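Local coordinates for foldase protein PrsA (Streptococcus pneumoniae, PDB 5TVL) that probably assists the folding of secreted proteins outside the membrane and carries a parvulin-type peptidyl-prolyl cis-trans isomerase domain, at residues A[34-39]-A[86-91]; A[66-71]-A[77-82]. All coordinates share one frame; numbering follows the deposited sequence.

Contact 1 (A[34-39]-A[86-91]); sequences MTIQKV and IRTSKL
The short side chain of Thr-88 projects from its helix toward the 34-39 segment and meets Gln-37 and Ile-36 with its two branches, crossing each of those side chains at about a right angle. Its hydroxyl faces the glutamine: Thr-88 OG1 lies 3.7 Å from Gln-37 CB, and the glutamine chain passes alongside it through CG and CD, with OE1 3.8 Å from OG1. The glutamine lies across the hydroxyl because its CG stands anti to the backbone N (chi1 167°) and its chain continues extended, with the amide oxygen nearer the threonine than the amide nitrogen is. These are van der Waals approaches, since the firm polar partner of Thr-88 OG1 is the carbonyl oxygen of Ala-84, one turn back in the same helix. The methyl CG2 of Thr-88 takes the other direction. It lies 3.9 Å from Gln-37 CA, resting against the backbone of the partner helix, and 4.0 Å from Ile-36 CG2, a methyl-to-methyl contact.

This is helix-helix packing in the mainly helical part of PrsA: helix 25-44 meets helix 79-102 at Gln-37 and Thr-88, whose CA atoms are 5.5 Å apart. The helices come close where the short Thr-88 side chain lies between them. The Ile-36 side chain leads away from Thr-88 at its far end and packs on Ile-249 and Leu-253 of helix 242-255, tying a third helix to the pair. Leu-91, about one turn on from Thr-88, packs on Glu-41 and Tyr-44 of helix 25-44, while NE of the adjacent Arg-87 forms a salt bridge with Glu-41 OE1. Beyond the pair, Thr-35 and Val-39 pack on Ile-12 and Met-7 of the second subunit, respectively.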
ATOM      1  N   MET A  34      18.911 -18.269   0.671  1.00 31.21           N
ATOM      2  CA  MET A  34      19.128 -19.696   0.399  1.00 32.05           C
ATOM      3  C   MET A  34      18.438 -20.576   1.441  1.00 31.19           C
ATOM      4  O   MET A  34      17.936 -21.648   1.105  1.00 33.80           O
ATOM      5  CB  MET A  34      20.626 -20.034   0.360  1.00 32.42           C
ATOM      6  CG  MET A  34      21.358 -19.558  -0.887  1.00 32.58           C
ATOM      7  SD  MET A  34      23.150 -19.716  -0.717  1.00 32.61           S
ATOM      8  CE  MET A  34      23.343 -21.495  -0.834  1.00 33.04           C
ATOM      9  N   THR A  35      18.425 -20.125   2.697  1.00 33.25           N
ATOM     10  CA  THR A  35      17.743 -20.843   3.782  1.00 33.96           C
ATOM     11  C   THR A  35      16.223 -20.838   3.615  1.00 32.47           C
ATOM     12  O   THR A  35      15.577 -21.879   3.748  1.00 32.87           O
ATOM     13  CB  THR A  35      18.110 -20.254   5.157  1.00 35.19           C
ATOM     14  OG1 THR A  35      19.534 -20.263   5.303  1.00 37.41           O
ATOM     15  CG2 THR A  35      17.493 -21.070   6.284  1.00 37.93           C
ATOM     16  N   ILE A  36      15.671 -19.664   3.326  1.00 31.44           N
ATOM     17  CA  ILE A  36      14.241 -19.512   3.047  1.00 31.09           C
ATOM     18  C   ILE A  36      13.838 -20.395   1.859  1.00 32.15           C
ATOM     19  O   ILE A  36      12.830 -21.101   1.936  1.00 31.61           O
ATOM     20  CB  ILE A  36      13.859 -18.025   2.804  1.00 30.40           C
ATOM     21  CG1 ILE A  36      13.966 -17.237   4.117  1.00 31.25           C
ATOM     22  CG2 ILE A  36      12.448 -17.893   2.234  1.00 30.25           C
ATOM     23  CD1 ILE A  36      14.020 -15.735   3.940  1.00 32.09           C
ATOM     24  N   GLN A  37      14.631 -20.378   0.785  1.00 34.01           N
ATOM     25  CA  GLN A  37      14.353 -21.207  -0.395  1.00 37.00           C
ATOM     26  C   GLN A  37      14.230 -22.689  -0.062  1.00 38.57           C
ATOM     27  O   GLN A  37      13.279 -23.334  -0.499  1.00 38.95           O
ATOM     28  CB  GLN A  37      15.423 -21.029  -1.477  1.00 41.64           C
ATOM     29  CG  GLN A  37      15.354 -22.081  -2.581  1.00 46.93           C
ATOM     30  CD  GLN A  37      16.070 -21.677  -3.845  1.00 53.83           C
ATOM     31  OE1 GLN A  37      15.576 -21.926  -4.944  1.00 62.40           O
ATOM     32  NE2 GLN A  37      17.240 -21.062  -3.703  1.00 53.60           N
ATOM     33  N   LYS A  38      15.201 -23.218   0.683  1.00 41.50           N
ATOM     34  CA  LYS A  38      15.235 -24.654   1.023  1.00 44.70           C
ATOM     35  C   LYS A  38      14.056 -25.115   1.889  1.00 43.98           C
ATOM     36  O   LYS A  38      13.498 -26.192   1.658  1.00 43.77           O
ATOM     37  CB  LYS A  38      16.553 -25.036   1.714  1.00 48.09           C
ATOM     38  CG  LYS A  38      17.707 -25.286   0.756  1.00 51.78           C
ATOM     39  CD  LYS A  38      18.859 -25.981   1.463  1.00 56.67           C
ATOM     40  CE  LYS A  38      20.019 -26.245   0.516  1.00 62.88           C
ATOM     41  NZ  LYS A  38      19.731 -27.334  -0.458  1.00 67.29           N
ATOM     42  N   VAL A  39      13.689 -24.300   2.875  1.00 41.20           N
ATOM     43  CA  VAL A  39      12.581 -24.626   3.775  1.00 41.67           C
ATOM     44  C   VAL A  39      11.237 -24.564   3.037  1.00 38.94           C
ATOM     45  O   VAL A  39      10.412 -25.469   3.178  1.00 38.85           O
ATOM     46  CB  VAL A  39      12.573 -23.710   5.026  1.00 43.29           C
ATOM     47  CG1 VAL A  39      11.316 -23.918   5.864  1.00 46.10           C
ATOM     48  CG2 VAL A  39      13.812 -23.963   5.875  1.00 46.71           C
ATOM     49  N   ILE A  86      11.959 -16.358  -8.103  1.00 33.30           N
ATOM     50  CA  ILE A  86      10.537 -16.205  -8.438  1.00 33.46           C
ATOM     51  C   ILE A  86       9.730 -17.361  -7.838  1.00 34.12           C
ATOM     52  O   ILE A  86       8.682 -17.141  -7.233  1.00 32.89           O
ATOM     53  CB  ILE A  86      10.300 -16.152  -9.968  1.00 34.53           C
ATOM     54  CG1 ILE A  86      10.921 -14.881 -10.566  1.00 35.71           C
ATOM     55  CG2 ILE A  86       8.806 -16.190 -10.294  1.00 35.19           C
ATOM     56  CD1 ILE A  86      11.126 -14.943 -12.068  1.00 37.08           C
ATOM     57  N   ARG A  87      10.230 -18.580  -8.025  1.00 35.72           N
ATOM     58  CA  ARG A  87       9.648 -19.785  -7.422  1.00 35.87           C
ATOM     59  C   ARG A  87       9.513 -19.671  -5.895  1.00 33.98           C
ATOM     60  O   ARG A  87       8.459 -19.984  -5.344  1.00 32.76           O
ATOM     61  CB  ARG A  87      10.486 -21.014  -7.797  1.00 38.37           C
ATOM     62  CG  ARG A  87       9.952 -22.326  -7.261  1.00 42.12           C
ATOM     63  CD  ARG A  87      10.618 -23.518  -7.919  1.00 47.32           C
ATOM     64  NE  ARG A  87      10.041 -24.768  -7.424  1.00 56.56           N
ATOM     65  CZ  ARG A  87       8.872 -25.289  -7.806  1.00 58.86           C
ATOM     66  NH1 ARG A  87       8.105 -24.691  -8.722  1.00 59.89           N
ATOM     67  NH2 ARG A  87       8.466 -26.435  -7.267  1.00 69.38           N
ATOM     68  N   THR A  88      10.573 -19.209  -5.228  1.00 32.41           N
ATOM     69  CA  THR A  88      10.562 -19.014  -3.771  1.00 31.57           C
ATOM     70  C   THR A  88       9.489 -18.002  -3.342  1.00 32.10           C
ATOM     71  O   THR A  88       8.737 -18.253  -2.397  1.00 32.14           O
ATOM     72  CB  THR A  88      11.941 -18.540  -3.262  1.00 30.67           C
ATOM     73  OG1 THR A  88      12.963 -19.434  -3.729  1.00 30.95           O
ATOM     74  CG2 THR A  88      11.974 -18.479  -1.733  1.00 30.74           C
ATOM     75  N   SER A  89       9.431 -16.871  -4.047  1.00 31.95           N
ATOM     76  CA  SER A  89       8.406 -15.840  -3.832  1.00 31.06           C
ATOM     77  C   SER A  89       6.992 -16.412  -3.943  1.00 31.14           C
ATOM     78  O   SER A  89       6.132 -16.130  -3.102  1.00 32.24           O
ATOM     79  CB  SER A  89       8.579 -14.690  -4.834  1.00 31.70           C
ATOM     80  OG  SER A  89       7.398 -13.909  -4.933  1.00 36.00           O
ATOM     81  N   LYS A  90       6.765 -17.206  -4.985  1.00 29.50           N
ATOM     82  CA  LYS A  90       5.475 -17.859  -5.187  1.00 29.57           C
ATOM     83  C   LYS A  90       5.151 -18.858  -4.078  1.00 28.96           C
ATOM     84  O   LYS A  90       4.004 -18.952  -3.663  1.00 29.51           O
ATOM     85  CB  LYS A  90       5.404 -18.530  -6.562  1.00 30.61           C
ATOM     86  CG  LYS A  90       5.238 -17.540  -7.703  1.00 32.03           C
ATOM     87  CD  LYS A  90       4.951 -18.247  -9.015  1.00 35.77           C
ATOM     88  CE  LYS A  90       5.115 -17.313 -10.205  1.00 38.14           C
ATOM     89  NZ  LYS A  90       4.173 -16.158 -10.184  1.00 40.30           N
ATOM     90  N   LEU A  91       6.155 -19.592  -3.598  1.00 28.50           N
ATOM     91  CA  LEU A  91       5.967 -20.521  -2.470  1.00 28.22           C
ATOM     92  C   LEU A  91       5.698 -19.812  -1.137  1.00 28.21           C
ATOM     93  O   LEU A  91       5.015 -20.363  -0.277  1.00 28.22           O
ATOM     94  CB  LEU A  91       7.171 -21.471  -2.333  1.00 28.36           C
ATOM     95  CG  LEU A  91       7.382 -22.472  -3.478  1.00 28.47           C
ATOM     96  CD1 LEU A  91       8.702 -23.215  -3.315  1.00 29.11           C
ATOM     97  CD2 LEU A  91       6.222 -23.448  -3.587  1.00 29.09           C
TER

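Contact 2 (A[66-71]-A[77-82])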
ATOM      1  N   GLU A  66      16.299  -6.407 -24.053  1.00 50.07           N
ATOM      2  CA  GLU A  66      17.759  -6.606 -24.060  1.00 53.13           C
ATOM      3  C   GLU A  66      18.462  -6.015 -22.824  1.00 51.76           C
ATOM      4  O   GLU A  66      19.646  -6.282 -22.602  1.00 51.70           O
ATOM      5  CB  GLU A  66      18.376  -6.083 -25.363  1.00 61.49           C
ATOM      6  CG  GLU A  66      17.919  -6.887 -26.581  1.00 73.20           C
ATOM      7  CD  GLU A  66      18.657  -6.558 -27.871  1.00 81.40           C
ATOM      8  OE1 GLU A  66      18.053  -6.732 -28.952  1.00 81.82           O
ATOM      9  OE2 GLU A  66      19.835  -6.143 -27.822  1.00 87.60           O
ATOM     10  N   ASN A  67      17.734  -5.230 -22.023  1.00 49.30           N
ATOM     11  CA  ASN A  67      18.207  -4.800 -20.696  1.00 44.75           C
ATOM     12  C   ASN A  67      18.289  -5.940 -19.673  1.00 39.84           C
ATOM     13  O   ASN A  67      18.971  -5.793 -18.659  1.00 36.30           O
ATOM     14  CB  ASN A  67      17.285  -3.718 -20.104  1.00 44.82           C
ATOM     15  CG  ASN A  67      17.397  -2.387 -20.819  1.00 48.49           C
ATOM     16  OD1 ASN A  67      16.555  -2.042 -21.647  1.00 49.92           O
ATOM     17  ND2 ASN A  67      18.430  -1.622 -20.485  1.00 53.86           N
ATOM     18  N   TYR A  68      17.592  -7.054 -19.913  1.00 34.86           N
ATOM     19  CA  TYR A  68      17.358  -8.048 -18.862  1.00 34.06           C
ATOM     20  C   TYR A  68      18.643  -8.643 -18.283  1.00 37.73           C
ATOM     21  O   TYR A  68      18.830  -8.628 -17.068  1.00 37.93           O
ATOM     22  CB  TYR A  68      16.421  -9.160 -19.360  1.00 33.13           C
ATOM     23  CG  TYR A  68      15.824 -10.032 -18.267  1.00 31.80           C
ATOM     24  CD1 TYR A  68      15.230  -9.469 -17.138  1.00 30.04           C
ATOM     25  CD2 TYR A  68      15.817 -11.421 -18.381  1.00 34.07           C
ATOM     26  CE1 TYR A  68      14.677 -10.261 -16.146  1.00 30.73           C
ATOM     27  CE2 TYR A  68      15.256 -12.226 -17.396  1.00 34.50           C
ATOM     28  CZ  TYR A  68      14.688 -11.644 -16.278  1.00 32.99           C
ATOM     29  OH  TYR A  68      14.137 -12.443 -15.300  1.00 33.17           O
ATOM     30  N   GLN A  69      19.528  -9.129 -19.150  1.00 43.87           N
ATOM     31  CA  GLN A  69      20.806  -9.720 -18.716  1.00 53.08           C
ATOM     32  C   GLN A  69      21.606  -8.720 -17.876  1.00 50.61           C
ATOM     33  O   GLN A  69      22.120  -9.061 -16.805  1.00 49.22           O
ATOM     34  CB  GLN A  69      21.632 -10.175 -19.929  1.00 62.73           C
ATOM     35  CG  GLN A  69      22.811 -11.090 -19.605  1.00 75.99           C
ATOM     36  CD  GLN A  69      22.413 -12.522 -19.253  1.00 86.06           C
ATOM     37  OE1 GLN A  69      21.231 -12.882 -19.247  1.00 82.86           O
ATOM     38  NE2 GLN A  69      23.413 -13.351 -18.961  1.00 93.78           N
ATOM     39  N   ARG A  70      21.675  -7.487 -18.374  1.00 47.60           N
ATOM     40  CA  ARG A  70      22.314  -6.362 -17.681  1.00 46.70           C
ATOM     41  C   ARG A  70      21.668  -6.065 -16.312  1.00 40.72           C
ATOM     42  O   ARG A  70      22.374  -5.810 -15.332  1.00 38.06           O
ATOM     43  CB  ARG A  70      22.265  -5.130 -18.598  1.00 52.01           C
ATOM     44  CG  ARG A  70      23.116  -3.945 -18.179  1.00 61.54           C
ATOM     45  CD  ARG A  70      23.425  -3.015 -19.357  1.00 69.34           C
ATOM     46  NE  ARG A  70      22.287  -2.785 -20.265  1.00 63.28           N
ATOM     47  CZ  ARG A  70      22.099  -3.360 -21.462  1.00 65.55           C
ATOM     48  NH1 ARG A  70      22.960  -4.249 -21.966  1.00 71.46           N
ATOM     49  NH2 ARG A  70      21.018  -3.047 -22.175  1.00 64.32           N
ATOM     50  N   VAL A  71      20.335  -6.124 -16.255  1.00 35.99           N
ATOM     51  CA  VAL A  71      19.569  -5.892 -15.016  1.00 34.52           C
ATOM     52  C   VAL A  71      19.715  -7.021 -13.977  1.00 35.93           C
ATOM     53  O   VAL A  71      19.749  -6.750 -12.770  1.00 37.22           O
ATOM     54  CB  VAL A  71      18.069  -5.621 -15.325  1.00 31.32           C
ATOM     55  CG1 VAL A  71      17.213  -5.624 -14.058  1.00 29.74           C
ATOM     56  CG2 VAL A  71      17.910  -4.287 -16.046  1.00 30.63           C
ATOM     57  N   MET A  77      21.992 -11.704  -9.749  1.00 41.83           N
ATOM     58  CA  MET A  77      21.255 -12.845 -10.284  1.00 39.92           C
ATOM     59  C   MET A  77      21.747 -13.237 -11.667  1.00 38.74           C
ATOM     60  O   MET A  77      22.082 -12.389 -12.487  1.00 35.75           O
ATOM     61  CB  MET A  77      19.758 -12.518 -10.382  1.00 39.74           C
ATOM     62  CG  MET A  77      19.085 -12.147  -9.069  1.00 40.84           C
ATOM     63  SD  MET A  77      19.091 -13.477  -7.852  1.00 45.23           S
ATOM     64  CE  MET A  77      18.951 -12.543  -6.329  1.00 48.12           C
ATOM     65  N   THR A  78      21.847 -14.541 -11.884  1.00 41.53           N
ATOM     66  CA  THR A  78      21.774 -15.125 -13.222  1.00 44.41           C
ATOM     67  C   THR A  78      20.332 -15.562 -13.521  1.00 42.44           C
ATOM     68  O   THR A  78      19.463 -15.534 -12.644  1.00 39.36           O
ATOM     69  CB  THR A  78      22.775 -16.295 -13.406  1.00 48.11           C
ATOM     70  OG1 THR A  78      22.794 -16.692 -14.784  1.00 60.24           O
ATOM     71  CG2 THR A  78      22.430 -17.513 -12.538  1.00 47.99           C
ATOM     72  N   LEU A  79      20.090 -15.951 -14.769  1.00 43.18           N
ATOM     73  CA  LEU A  79      18.758 -16.368 -15.224  1.00 43.18           C
ATOM     74  C   LEU A  79      18.215 -17.562 -14.427  1.00 42.03           C
ATOM     75  O   LEU A  79      17.033 -17.595 -14.087  1.00 39.17           O
ATOM     76  CB  LEU A  79      18.791 -16.695 -16.726  1.00 46.69           C
ATOM     77  CG  LEU A  79      17.465 -16.941 -17.458  1.00 50.24           C
ATOM     78  CD1 LEU A  79      16.579 -15.704 -17.422  1.00 50.05           C
ATOM     79  CD2 LEU A  79      17.724 -17.367 -18.897  1.00 53.29           C
ATOM     80  N   GLU A  80      19.090 -18.521 -14.133  1.00 45.33           N
ATOM     81  CA  GLU A  80      18.754 -19.713 -13.339  1.00 47.79           C
ATOM     82  C   GLU A  80      18.280 -19.371 -11.923  1.00 43.05           C
ATOM     83  O   GLU A  80      17.199 -19.783 -11.509  1.00 41.35           O
ATOM     84  CB  GLU A  80      19.971 -20.651 -13.273  1.00 55.05           C
ATOM     85  CG  GLU A  80      19.719 -22.013 -12.631  1.00 66.41           C
ATOM     86  CD  GLU A  80      20.932 -22.934 -12.682  1.00 81.03           C
ATOM     87  OE1 GLU A  80      21.629 -22.969 -13.723  1.00 86.06           O
ATOM     88  OE2 GLU A  80      21.187 -23.639 -11.681  1.00 84.38           O
ATOM     89  N   THR A  81      19.094 -18.618 -11.192  1.00 42.08           N
ATOM     90  CA  THR A  81      18.802 -18.273  -9.794  1.00 42.36           C
ATOM     91  C   THR A  81      17.724 -17.178  -9.633  1.00 36.34           C
ATOM     92  O   THR A  81      17.178 -17.009  -8.539  1.00 30.42           O
ATOM     93  CB  THR A  81      20.093 -17.903  -9.023  1.00 46.52           C
ATOM     94  OG1 THR A  81      19.847 -17.972  -7.613  1.00 59.06           O
ATOM     95  CG2 THR A  81      20.585 -16.521  -9.376  1.00 45.25           C
ATOM     96  N   ARG A  82      17.437 -16.436 -10.707  1.00 34.50           N
ATOM     97  CA  ARG A  82      16.256 -15.567 -10.748  1.00 32.73           C
ATOM     98  C   ARG A  82      14.984 -16.411 -10.835  1.00 33.58           C
ATOM     99  O   ARG A  82      14.024 -16.168 -10.109  1.00 32.29           O
ATOM    100  CB  ARG A  82      16.312 -14.580 -11.928  1.00 32.17           C
ATOM    101  CG  ARG A  82      15.078 -13.687 -12.092  1.00 32.64           C
ATOM    102  CD  ARG A  82      14.655 -13.006 -10.788  1.00 33.49           C
ATOM    103  NE  ARG A  82      13.424 -12.223 -10.917  1.00 33.72           N
ATOM    104  CZ  ARG A  82      12.607 -11.902  -9.908  1.00 34.79           C
ATOM    105  NH1 ARG A  82      12.855 -12.284  -8.650  1.00 34.99           N
ATOM    106  NH2 ARG A  82      11.515 -11.182 -10.159  1.00 35.09           N
TER
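The phenol oxygen of Tyr-68 rests 3.6 Å from CG of Arg-82 and is gripped by a hydrogen bond with OE2 of Glu-60, whose other oxygen, OE1, forms a salt bridge with Arg-82 NH2. One carboxylate of helix 50-64 thus joins the two side chains at their polar ends. Such a paired hold would be expected to favour the ionised form of the acid. The site belongs to a turn of the mainly helical part of PrsA, where helix 68-74 is followed after a short link by helix 79-102, and both pack against helix 50-64.

Tyr-68 is the buried member of the contact. Its ring swings across to the partner segment because CG is anti to the backbone N (chi1 -165°), and it crosses both Leu-79 and Arg-82 at about a right angle. Leu-79 meets it at the rim: CD1 lies near the ring plane, 3.7 Å from Tyr-68 CE2, so the methyl touches an edge carbon rather than a face. Ile-57 of helix 50-64 packs against both Tyr-68 and Leu-79.

Arg-82 points toward the tyrosine and then bends at its second torsion (chi2 49°), which leaves CG beside the hydroxyl and leads the guanidinium on, away from the ring, to Glu-60. The guanidinium plane is turned 60° from that of the ring, so the two do not stack; the phenol oxygen lies off the guanidinium edge, near its plane. A second polar partner, Gln-85 OE1, takes a hydrogen bond from Arg-82 NH1 and fixes the group further. Elsewhere on helix 68-74, Arg-70 and Val-71 pack on Ala-186 of the third subunit. Within the first turn of helix 79-102, Arg-82 N donates to the carbonyl O of Thr-78 at 2.9 Å.

Overall arrangement
Both contacts use helix 79-102: contact 2 at its first turn and contact 1 about two turns further on, with the two centres about 18 Å apart. Along the chain the order is 34-39, 66-71, 77-82, 86-91, so the local turn of contact 2 falls between the partners of the longer-range contact 1. Helix 50-64, between 34-39 and 66-71 in the chain, packs on residues of both. Together they join helices 25-44, 68-74 and 79-102 into the mainly helical part, separate from the parvulin-type domain and completed by helix 242-255 from later in the chain. Contact 1 has the second subunit close by, contact 2 mainly the third, within the four-chain assembly.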